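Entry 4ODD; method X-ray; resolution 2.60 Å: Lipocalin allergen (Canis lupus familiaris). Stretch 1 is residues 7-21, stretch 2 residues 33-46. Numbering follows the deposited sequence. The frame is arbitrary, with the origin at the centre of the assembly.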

# COMPACT_ATOMS: atom_id res chain seq x y z
N VAL A 7 -8.44 -14.06 0.67
CA VAL A 7 -7.34 -13.12 0.72
C VAL A 7 -7.21 -12.47 2.10
O VAL A 7 -6.16 -12.55 2.73
N LEU A 8 -8.28 -11.85 2.60
CA LEU A 8 -8.23 -11.11 3.85
C LEU A 8 -7.74 -11.92 5.05
O LEU A 8 -7.20 -11.36 6.02
N THR A 9 -7.92 -13.24 5.01
CA THR A 9 -7.53 -14.04 6.16
C THR A 9 -6.02 -14.16 6.23
O THR A 9 -5.40 -13.91 7.27
N GLN A 10 -5.44 -14.51 5.08
CA GLN A 10 -4.04 -14.89 4.99
C GLN A 10 -3.05 -13.73 4.98
O GLN A 10 -1.85 -13.95 4.94
N VAL A 11 -3.54 -12.49 5.00
CA VAL A 11 -2.63 -11.38 4.74
C VAL A 11 -1.87 -10.92 5.97
O VAL A 11 -0.84 -10.25 5.85
N SER A 12 -2.36 -11.28 7.14
CA SER A 12 -1.72 -10.83 8.36
C SER A 12 -0.27 -11.25 8.38
O SER A 12 0.07 -12.36 7.95
N GLY A 13 0.59 -10.35 8.84
CA GLY A 13 2.01 -10.63 8.92
C GLY A 13 2.89 -9.59 8.26
O GLY A 13 2.45 -8.50 7.90
N PRO A 14 4.16 -9.93 8.09
CA PRO A 14 5.13 -8.94 7.62
C PRO A 14 4.96 -8.66 6.13
O PRO A 14 4.51 -9.54 5.37
N TRP A 15 5.29 -7.44 5.72
CA TRP A 15 5.28 -7.07 4.32
C TRP A 15 6.33 -6.02 4.08
O TRP A 15 6.65 -5.23 4.97
N LYS A 16 6.87 -6.02 2.87
CA LYS A 16 7.86 -5.04 2.46
C LYS A 16 7.33 -4.39 1.18
O LYS A 16 6.74 -5.07 0.33
N THR A 17 7.51 -3.08 1.05
CA THR A 17 7.05 -2.42 -0.17
C THR A 17 8.04 -2.64 -1.30
O THR A 17 9.23 -2.39 -1.13
N LEU A 18 7.55 -3.10 -2.44
CA LEU A 18 8.39 -3.24 -3.63
C LEU A 18 8.15 -2.10 -4.62
O LEU A 18 9.07 -1.36 -4.98
N TYR A 19 6.90 -1.94 -5.06
CA TYR A 19 6.57 -0.87 -5.99
C TYR A 19 5.37 -0.08 -5.53
O TYR A 19 4.49 -0.61 -4.87
N VAL A 20 5.36 1.20 -5.88
CA VAL A 20 4.19 2.05 -5.73
C VAL A 20 4.03 2.88 -7.00
O VAL A 20 5.01 3.23 -7.66
N SER A 21 2.78 3.19 -7.33
CA SER A 21 2.50 4.11 -8.41
C SER A 21 1.37 5.01 -7.97
O SER A 21 0.67 4.71 -7.01
N PRO A 33 3.53 11.43 1.32
CA PRO A 33 2.98 10.62 2.41
C PRO A 33 2.67 9.20 1.97
O PRO A 33 2.38 8.35 2.80
N PHE A 34 2.74 8.94 0.67
CA PHE A 34 2.45 7.60 0.19
C PHE A 34 3.68 6.90 -0.32
O PHE A 34 3.59 5.82 -0.91
N ARG A 35 4.83 7.52 -0.08
CA ARG A 35 6.10 6.81 -0.19
C ARG A 35 6.22 5.91 1.05
O ARG A 35 6.95 6.21 2.00
N ILE A 36 5.49 4.81 1.02
CA ILE A 36 5.24 3.97 2.18
C ILE A 36 6.14 2.75 2.24
O ILE A 36 6.21 1.95 1.30
N TYR A 37 6.81 2.58 3.37
CA TYR A 37 7.59 1.36 3.55
C TYR A 37 6.87 0.48 4.53
O TYR A 37 6.84 0.75 5.74
N LEU A 38 6.25 -0.56 4.00
CA LEU A 38 5.52 -1.48 4.85
C LEU A 38 6.41 -2.25 5.78
O LEU A 38 7.56 -2.57 5.46
N ARG A 39 5.86 -2.51 6.96
CA ARG A 39 6.50 -3.43 7.89
C ARG A 39 5.59 -4.62 8.09
O ARG A 39 6.04 -5.77 8.02
N GLY A 40 4.30 -4.36 8.31
CA GLY A 40 3.37 -5.46 8.46
C GLY A 40 1.92 -5.07 8.47
O GLY A 40 1.56 -3.91 8.60
N ILE A 41 1.07 -6.08 8.34
CA ILE A 41 -0.36 -5.87 8.43
C ILE A 41 -1.02 -6.83 9.41
O ILE A 41 -0.68 -8.02 9.46
N ASN A 42 -1.96 -6.31 10.19
CA ASN A 42 -2.69 -7.10 11.18
C ASN A 42 -4.16 -7.07 10.88
O ASN A 42 -4.76 -6.00 10.84
N VAL A 43 -4.75 -8.24 10.67
CA VAL A 43 -6.19 -8.37 10.53
C VAL A 43 -6.86 -8.85 11.83
O VAL A 43 -6.57 -9.94 12.32
N ASP A 44 -7.76 -8.04 12.39
CA ASP A 44 -8.54 -8.45 13.57
C ASP A 44 -9.93 -8.84 13.09
O ASP A 44 -10.89 -8.06 13.17
N ILE A 45 -10.00 -10.08 12.60
CA ILE A 45 -11.12 -10.64 11.84
C ILE A 45 -12.47 -10.62 12.53
O ILE A 45 -13.49 -10.41 11.88
N PRO A 46 -12.50 -10.87 13.84
CA PRO A 46 -13.74 -10.66 14.60
C PRO A 46 -14.18 -9.19 14.64
O PRO A 46 -15.30 -8.88 14.25

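Stretch 2 enters the contact loosely. Phe34 (chi1 m) lies sideways and the end of its ring leads away from stretch 1. Val20 (chi1 m) points toward stretch 2, and its CG1 comes within 4.3 Å of Phe34 O. Arg35, all t through chi3, points away and makes no contact.

Ile36 (m, m) also carries its side chain end away, so what it offers is its carbonyl. Thr17, pointing toward stretch 2 with chi1 m, answers it: Thr17 OG1 donates to Ile36 O at 2.6 Å and accepts from Leu38 N at 2.8 Å. One hydroxyl thus serves both polar groups that flank Tyr37, doing with a side chain what a backbone amide and carbonyl do in a regular antiparallel pair. Tyr37 itself (chi1 m) lies sideways, and its OH is bonded elsewhere in the structure.

Leu38 points toward stretch 1, with both chi angles between wells (-103° and 128°). Its CB lies 4.2 Å from Trp15 CB and 3.6 Å from Thr17 OG1, so it covers the buried hydroxyl with carbon. Arg39 (m, m, t) points away; its NH1 reaches back to Leu38 O at 3.1 Å, while its backbone O takes the Trp15 N hydrogen bond at 2.9 Å.

Gly40 allows the tightest approach, its CA only 4.0 Å from Pro14 CA. A CB here would point to the face carrying the Pro14 ring and would sit 3.2 Å from Gly13 O, a tight fit.

Ile41 (m, t) turns to the other face and is well covered. Its CD1 meets Trp15 CD1 obliquely at 3.6 Å, and its CG2 lies 4.2 Å from Val11 CG2. Trp15, with chi1 m and chi2 106°, is held by NE1 donating to Val11 O at 2.8 Å, which ties the indole to the turn that also supplies Val11. Gly13 and Ile41 form one antiparallel pair bonded both ways: Gly13 N donates to Ile41 O at 2.7 Å, and Ile41 N to Gly13 O at 2.8 Å.

Asn42 (chi1 m) points away. Val43, chi1 t, points toward stretch 1 and packs CG2 against Val11 CG2 at 3.4 Å and Leu8 O at 3.5 Å. Its backbone N donates to Ser12 OG at 2.7 Å, so a second hydroxyl extends the ladder beyond the backbone pairing.

Asp44 (t) turns away, and Ile45 (m, t) closes the contact with CD1 at 4.1 Å from Thr9 CG2. The rule is economical: hydroxyls continue the hydrogen bonding on from the paired backbones, Ile41 meets the indole, while Val43 packs against Val11 and Ile45 against Thr9.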

# COMPACT_ATOMS: atom_id res chain seq x y z
CB VAL A 7 -7.45 -12.08 -0.44
CG1 VAL A 7 -7.74 -10.70 0.08
CG2 VAL A 7 -6.18 -12.10 -1.32
CB LEU A 8 -9.59 -10.48 4.17
CG LEU A 8 -9.99 -9.21 3.42
CD1 LEU A 8 -11.42 -8.82 3.75
CD2 LEU A 8 -9.03 -8.05 3.69
CB THR A 9 -8.11 -15.46 6.09
OG1 THR A 9 -9.50 -15.41 5.73
CG2 THR A 9 -7.95 -16.15 7.44
CB GLN A 10 -3.82 -15.72 3.72
CG GLN A 10 -4.53 -17.07 3.73
CD GLN A 10 -4.11 -17.93 4.92
OE1 GLN A 10 -4.71 -17.86 6.00
NE2 GLN A 10 -3.07 -18.75 4.73
CB VAL A 11 -3.33 -10.15 4.11
CG1 VAL A 11 -4.33 -10.60 3.10
CG2 VAL A 11 -4.02 -9.33 5.17
CB SER A 12 -2.45 -11.38 9.57
OG SER A 12 -3.57 -10.56 9.85
CB PRO A 14 6.48 -9.63 7.89
CG PRO A 14 6.18 -11.10 7.74
CD PRO A 14 4.76 -11.27 8.29
CB TRP A 15 3.92 -6.52 3.93
CG TRP A 15 2.87 -7.56 3.88
CD1 TRP A 15 1.86 -7.75 4.78
CD2 TRP A 15 2.71 -8.57 2.88
NE1 TRP A 15 1.08 -8.81 4.40
CE2 TRP A 15 1.58 -9.33 3.24
CE3 TRP A 15 3.42 -8.91 1.72
CZ2 TRP A 15 1.14 -10.42 2.47
CZ3 TRP A 15 2.99 -9.99 0.97
CH2 TRP A 15 1.85 -10.73 1.35
CB LYS A 16 9.21 -5.73 2.21
CG LYS A 16 10.20 -4.88 1.44
CD LYS A 16 11.52 -5.62 1.16
CE LYS A 16 12.55 -4.70 0.48
NZ LYS A 16 12.79 -3.43 1.25
CB THR A 17 6.86 -0.90 0.01
OG1 THR A 17 6.09 -0.64 1.19
CG2 THR A 17 6.14 -0.33 -1.21
CB LEU A 18 8.12 -4.59 -4.30
CG LEU A 18 8.87 -5.78 -3.70
CD1 LEU A 18 9.16 -5.56 -2.22
CD2 LEU A 18 8.12 -7.08 -3.92
CB TYR A 19 6.27 -1.43 -7.38
CG TYR A 19 7.42 -2.11 -8.08
CD1 TYR A 19 8.17 -1.44 -9.04
CD2 TYR A 19 7.75 -3.43 -7.79
CE1 TYR A 19 9.22 -2.06 -9.70
CE2 TYR A 19 8.80 -4.05 -8.45
CZ TYR A 19 9.53 -3.36 -9.39
OH TYR A 19 10.57 -3.99 -10.03
CB VAL A 20 4.31 3.02 -4.54
CG1 VAL A 20 4.35 2.28 -3.24
CG2 VAL A 20 5.54 3.89 -4.70
CB SER A 21 2.14 3.38 -9.71
OG SER A 21 0.90 2.68 -9.62
CB PRO A 33 1.70 11.37 2.80
CG PRO A 33 1.30 12.12 1.56
CD PRO A 33 2.60 12.47 0.85
CB PHE A 34 1.28 7.60 -0.81
CG PHE A 34 -0.05 7.86 -0.16
CD1 PHE A 34 -0.77 6.81 0.39
CD2 PHE A 34 -0.54 9.15 -0.03
CE1 PHE A 34 -2.00 7.03 1.02
CE2 PHE A 34 -1.75 9.39 0.60
CZ PHE A 34 -2.48 8.33 1.13
CB ARG A 35 7.26 7.80 -0.31
CG ARG A 35 8.55 7.20 -0.86
CD ARG A 35 9.60 8.27 -1.11
NE ARG A 35 10.89 7.71 -1.50
CZ ARG A 35 11.29 7.54 -2.76
NH1 ARG A 35 10.49 7.87 -3.76
NH2 ARG A 35 12.49 7.03 -3.01
CB ILE A 36 3.79 3.46 2.19
CG1 ILE A 36 2.81 4.62 2.26
CG2 ILE A 36 3.57 2.51 3.36
CD1 ILE A 36 3.07 5.51 3.41
CB TYR A 37 9.00 1.69 4.02
CG TYR A 37 9.78 2.45 2.97
CD1 TYR A 37 10.40 1.77 1.92
CD2 TYR A 37 9.89 3.84 3.02
CE1 TYR A 37 11.13 2.46 0.95
CE2 TYR A 37 10.61 4.52 2.06
CZ TYR A 37 11.22 3.83 1.02
OH TYR A 37 11.92 4.54 0.08
CB LEU A 38 4.67 -2.42 4.02
CG LEU A 38 3.28 -1.80 4.21
CD1 LEU A 38 2.58 -1.54 2.89
CD2 LEU A 38 2.43 -2.61 5.20
CB ARG A 39 6.82 -2.75 9.22
CG ARG A 39 7.99 -1.76 9.12
CD ARG A 39 9.28 -2.47 8.72
NE ARG A 39 10.41 -1.57 8.60
CZ ARG A 39 10.88 -1.10 7.45
NH1 ARG A 39 10.30 -1.44 6.31
NH2 ARG A 39 11.92 -0.28 7.44
CB ILE A 41 -1.01 -6.04 7.07
CG1 ILE A 41 -0.50 -4.95 6.14
CG2 ILE A 41 -2.52 -6.02 7.20
CD1 ILE A 41 -0.77 -5.23 4.67
CB ASN A 42 -2.46 -6.55 12.58
CG ASN A 42 -1.02 -6.26 12.86
OD1 ASN A 42 -0.46 -5.29 12.34
ND2 ASN A 42 -0.40 -7.10 13.67
CB VAL A 43 -6.53 -9.36 9.41
CG1 VAL A 43 -8.02 -9.34 9.09
CG2 VAL A 43 -5.71 -9.04 8.16
CB ASP A 44 -8.60 -7.32 14.60
CG ASP A 44 -9.31 -7.72 15.89
OD1 ASP A 44 -9.96 -8.79 15.92
OD2 ASP A 44 -9.23 -6.95 16.87
CB ILE A 45 -10.82 -12.09 11.39
CG1 ILE A 45 -9.49 -12.14 10.62
CG2 ILE A 45 -11.98 -12.64 10.57
CD1 ILE A 45 -8.87 -13.54 10.51
CB PRO A 46 -13.38 -11.15 16.01
CG PRO A 46 -11.87 -11.26 16.03
CD PRO A 46 -11.50 -11.60 14.63